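Local coordinates for protein glycoside hydrolase (Streptococcus pneumoniae serotype 4, PDB 6ORH) that probably hydrolyses alpha-L-fucosidic linkages in host carbohydrate antigens, as a member of glycoside hydrolase family 29, at residues 313-316 against 317-321; 410-414 against 415-419. The protein carries 2 engineered substitutions. All blocks are in the same frame, centred on the assembly; numbering follows the deposited sequence.

Contact 1 (313-316 against 317-321); sequences YEFA and TYRNE
Arg319 reaches back one helical turn and sets NH1 above the middle of the Phe315 ring, 3.3 Å from the ring plane. This is an i to i+4 cation-pi contact: Arg319 CZ lies 4.6 Å from the ring centroid and only 5° off its normal. The guanidinium does not stack flat but stands upright on the ring, the two planes 89° apart, so that an N-H edge meets the aromatic face. Two torsions bring this about. Phe315 carries its ring anti to the backbone N, while the arginine chain bends at chi3 (-53°) and turns its head back toward the preceding turn. One guanidinium face then rests on Ala316, whose CA is 3.7 Å from Arg319 CZ; a small residue suits this place because the flat cation lies close against the backbone. NH2 passes alongside the methyl, 3.7 Å from Ala316 CB, and its hydrogen bond to the carbonyl of Thr66 helps to fix the rotation of the group. Beneath the side chains runs the regular i to i+4 bonding of an alpha helix, from Thr317 N to Tyr313 O (2.9 Å) through to Asn320 N to Ala316 O. Thr317 and Asn320, with short polar side chains, occupy an exposed side. Helix 306-322 packs with Phe315, Tyr318 and Arg319 against helix 275-284, touching Leu275, Val279, Phe283 and Tyr282, while Tyr313 leans on helix 56-65 and hydrogen-bonds Glu65 there.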
# COMPACT_ATOMS: atom_id res chain seq x y z
N TYR A 313 23.30 4.06 11.83
CA TYR A 313 24.35 4.30 10.86
C TYR A 313 24.09 3.49 9.59
O TYR A 313 24.29 4.02 8.50
CB TYR A 313 25.73 3.98 11.46
CG TYR A 313 26.25 5.06 12.38
CD1 TYR A 313 26.85 6.21 11.89
CD2 TYR A 313 26.07 4.95 13.76
CE1 TYR A 313 27.30 7.21 12.74
CE2 TYR A 313 26.50 5.94 14.62
CZ TYR A 313 27.10 7.08 14.11
OH TYR A 313 27.50 8.07 14.96
N GLU A 314 23.57 2.28 9.74
CA GLU A 314 23.31 1.43 8.58
C GLU A 314 22.21 2.08 7.74
O GLU A 314 22.28 2.08 6.52
CB GLU A 314 22.81 0.05 9.01
CG GLU A 314 23.93 -0.83 9.55
CD GLU A 314 23.50 -2.17 10.11
OE1 GLU A 314 22.29 -2.47 10.09
OE2 GLU A 314 24.38 -2.92 10.60
N PHE A 315 21.23 2.69 8.41
CA PHE A 315 20.12 3.32 7.70
C PHE A 315 20.61 4.56 6.96
O PHE A 315 20.24 4.82 5.81
CB PHE A 315 18.99 3.57 8.72
CG PHE A 315 17.70 4.21 8.25
CD1 PHE A 315 17.19 3.96 6.98
CD2 PHE A 315 16.93 4.93 9.15
CE1 PHE A 315 15.99 4.54 6.58
CE2 PHE A 315 15.70 5.47 8.76
CZ PHE A 315 15.24 5.28 7.48
N ALA A 316 21.48 5.35 7.63
CA ALA A 316 22.04 6.52 7.00
C ALA A 316 22.86 6.14 5.77
O ALA A 316 22.80 6.81 4.75
CB ALA A 316 22.86 7.33 8.01
N THR A 317 23.65 5.05 5.89
CA THR A 317 24.46 4.62 4.76
C THR A 317 23.56 4.26 3.58
O THR A 317 23.81 4.69 2.45
CB THR A 317 25.36 3.45 5.19
OG1 THR A 317 26.30 3.99 6.12
CG2 THR A 317 26.11 2.83 4.03
N TYR A 318 22.49 3.51 3.87
CA TYR A 318 21.51 3.10 2.86
C TYR A 318 21.04 4.34 2.08
O TYR A 318 21.01 4.33 0.85
CB TYR A 318 20.34 2.35 3.48
CG TYR A 318 19.29 1.98 2.46
CD1 TYR A 318 18.30 2.87 2.11
CD2 TYR A 318 19.34 0.75 1.82
CE1 TYR A 318 17.37 2.56 1.13
CE2 TYR A 318 18.40 0.41 0.86
CZ TYR A 318 17.42 1.31 0.52
OH TYR A 318 16.51 1.01 -0.46
N ARG A 319 20.58 5.37 2.81
CA ARG A 319 20.03 6.54 2.15
C ARG A 319 21.11 7.26 1.35
O ARG A 319 20.87 7.74 0.24
CB ARG A 319 19.39 7.52 3.14
CG ARG A 319 18.26 6.93 3.97
CD ARG A 319 17.52 8.01 4.77
NE ARG A 319 18.46 8.80 5.55
CZ ARG A 319 18.87 8.51 6.78
NH1 ARG A 319 18.37 7.47 7.44
NH2 ARG A 319 19.77 9.32 7.34
N ASN A 320 22.31 7.35 1.93
CA ASN A 320 23.36 8.10 1.27
C ASN A 320 23.69 7.41 -0.06
O ASN A 320 23.89 8.09 -1.06
CB ASN A 320 24.57 8.23 2.20
CG ASN A 320 24.28 9.13 3.40
OD1 ASN A 320 23.21 9.76 3.52
ND2 ASN A 320 25.22 9.18 4.33
N GLU A 321 23.68 6.07 -0.05
CA GLU A 321 23.96 5.30 -1.26
C GLU A 321 22.82 5.44 -2.27
O GLU A 321 23.07 5.60 -3.47
CB GLU A 321 24.27 3.84 -0.93
CG GLU A 321 25.55 3.67 -0.13
CD GLU A 321 26.85 4.09 -0.81
OE1 GLU A 321 26.87 4.21 -2.06
OE2 GLU A 321 27.85 4.28 -0.09

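Contact 2 (410-414 against 415-419); sequences GHTVG and YKRLL
A buried turn contact, in which Arg417 folds back on the backbone of Thr412, joins the end of strand 403-410 to the start of strand 417-426. Arg417 NH1 donates to Thr412 O at 2.8 Å. The acceptor lies near the guanidinium plane, the donor lies in the carbonyl plane, and the C=O...N angle is 149°, so the bond engages both flat groups at their edges. A bend at chi2 (68°) curls the aliphatic part round the same oxygen, with Arg417 CD 3.7 Å from Thr412 O. Arginine suits the place because it combines this reach with several N-H groups: NH1 also forms a salt bridge with Asp221, whose carboxylate accepts the N-H of His411 as well. The acid would probably offset the buried positive charge, and it ties the cation and the turn backbone to one residue.

The two strands belong to different sheets of the beta-sandwich in the F5/8 type C, galactose-binding-like region, so the loop passes from one antiparallel sheet to the other. Val413 supplies hydrocarbon at the crossing. Its CG1 meets Arg417 CB at 4.2 Å, and the branched side chain also packs on Leu381, Ile391 and Phe394, which come from both sheets. Arg417 CB lies 3.5 Å from Val413 O. Gly414 follows with a positive phi of 80°, a conformation readily available without a side chain, and its N-H bonds to Glu383. Beyond it, Tyr415 packs its side chain against Leu16 and Leu19 of helix 13-21, while the extended Lys416 reaches Glu22 in a salt bridge. Just after strand 403-410, His411 NE2 is hydrogen-bonded to His243 of the second subunit.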
# COMPACT_ATOMS: atom_id res chain seq x y z
N GLY A 410 0.62 5.72 -9.02
CA GLY A 410 0.30 6.28 -7.72
C GLY A 410 -0.85 7.26 -7.79
O GLY A 410 -1.44 7.52 -8.85
N HIS A 411 -1.20 7.78 -6.61
CA HIS A 411 -2.17 8.85 -6.53
C HIS A 411 -1.46 10.20 -6.46
O HIS A 411 -1.30 10.88 -7.48
CB HIS A 411 -3.07 8.64 -5.29
CG HIS A 411 -3.95 7.44 -5.36
ND1 HIS A 411 -5.32 7.55 -5.56
CD2 HIS A 411 -3.68 6.13 -5.23
CE1 HIS A 411 -5.85 6.33 -5.55
NE2 HIS A 411 -4.87 5.45 -5.36
N THR A 412 -1.04 10.60 -5.24
CA THR A 412 -0.44 11.91 -5.00
C THR A 412 1.07 11.90 -5.25
O THR A 412 1.73 10.86 -5.32
CB THR A 412 -0.73 12.36 -3.56
OG1 THR A 412 -0.43 11.24 -2.70
CG2 THR A 412 -2.19 12.75 -3.37
N VAL A 413 1.59 13.12 -5.39
CA VAL A 413 3.02 13.36 -5.42
C VAL A 413 3.38 14.08 -4.12
O VAL A 413 4.10 13.52 -3.28
CB VAL A 413 3.39 14.15 -6.69
CG1 VAL A 413 4.86 14.60 -6.64
CG2 VAL A 413 3.20 13.28 -7.95
N GLY A 414 2.91 15.32 -3.94
CA GLY A 414 3.20 16.07 -2.73
C GLY A 414 4.61 16.70 -2.77
O GLY A 414 5.16 16.95 -3.85
N TYR A 415 5.20 16.90 -1.59
CA TYR A 415 6.51 17.51 -1.51
C TYR A 415 7.55 16.66 -2.25
O TYR A 415 8.47 17.16 -2.91
CB TYR A 415 6.94 17.63 -0.04
CG TYR A 415 8.18 18.48 0.10
CD1 TYR A 415 8.07 19.86 0.17
CD2 TYR A 415 9.43 17.87 0.16
CE1 TYR A 415 9.21 20.64 0.26
CE2 TYR A 415 10.58 18.64 0.24
CZ TYR A 415 10.45 20.03 0.28
OH TYR A 415 11.54 20.84 0.44
N LYS A 416 7.42 15.34 -2.06
CA LYS A 416 8.36 14.40 -2.64
C LYS A 416 7.72 13.03 -2.63
O LYS A 416 7.23 12.57 -1.61
CB LYS A 416 9.62 14.36 -1.76
CG LYS A 416 10.60 13.24 -2.06
CD LYS A 416 11.89 13.47 -1.26
CE LYS A 416 12.85 12.30 -1.30
NZ LYS A 416 14.10 12.63 -0.56
N ARG A 417 7.76 12.35 -3.79
CA ARG A 417 7.22 11.01 -3.91
C ARG A 417 8.33 10.13 -4.50
O ARG A 417 8.89 10.46 -5.55
CB ARG A 417 6.02 11.01 -4.89
CG ARG A 417 5.38 9.66 -5.15
CD ARG A 417 4.68 9.14 -3.90
NE ARG A 417 4.28 7.73 -3.97
CZ ARG A 417 3.06 7.30 -4.22
NH1 ARG A 417 2.07 8.13 -4.58
NH2 ARG A 417 2.84 5.99 -4.17
N LEU A 418 8.64 9.06 -3.78
CA LEU A 418 9.51 8.01 -4.31
C LEU A 418 8.58 6.90 -4.75
O LEU A 418 7.59 6.59 -4.07
CB LEU A 418 10.50 7.54 -3.24
CG LEU A 418 11.43 8.64 -2.72
CD1 LEU A 418 12.25 8.12 -1.53
CD2 LEU A 418 12.35 9.13 -3.83
N LEU A 419 8.79 6.42 -5.97
CA LEU A 419 8.04 5.26 -6.38
C LEU A 419 8.99 4.16 -6.89
O LEU A 419 9.74 4.41 -7.83
CB LEU A 419 7.08 5.71 -7.47
CG LEU A 419 6.19 4.61 -8.03
CD1 LEU A 419 5.15 4.18 -6.98
CD2 LEU A 419 5.49 5.14 -9.28

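Contact 1 comes first along the chain and closes before contact 2 opens; their centres are 22 Å apart, and their nearest atoms, about 8 Å apart, do not touch. They share no helix or sheet. Residues 313-321 lie on helix 306-322, which packs beside other helices of the TIM-barrel-like fucosidase region, whereas residues 410-419 connect the two antiparallel sheets of the C-terminal sandwich. Both nevertheless lie near the junction of these regions: Tyr318 meets the chain terminus at Thr450 and Pro451, while Lys416 and Leu418 reach Tyr323, just beyond the helix. Both therefore place side chains at the seam between barrel and accessory domain.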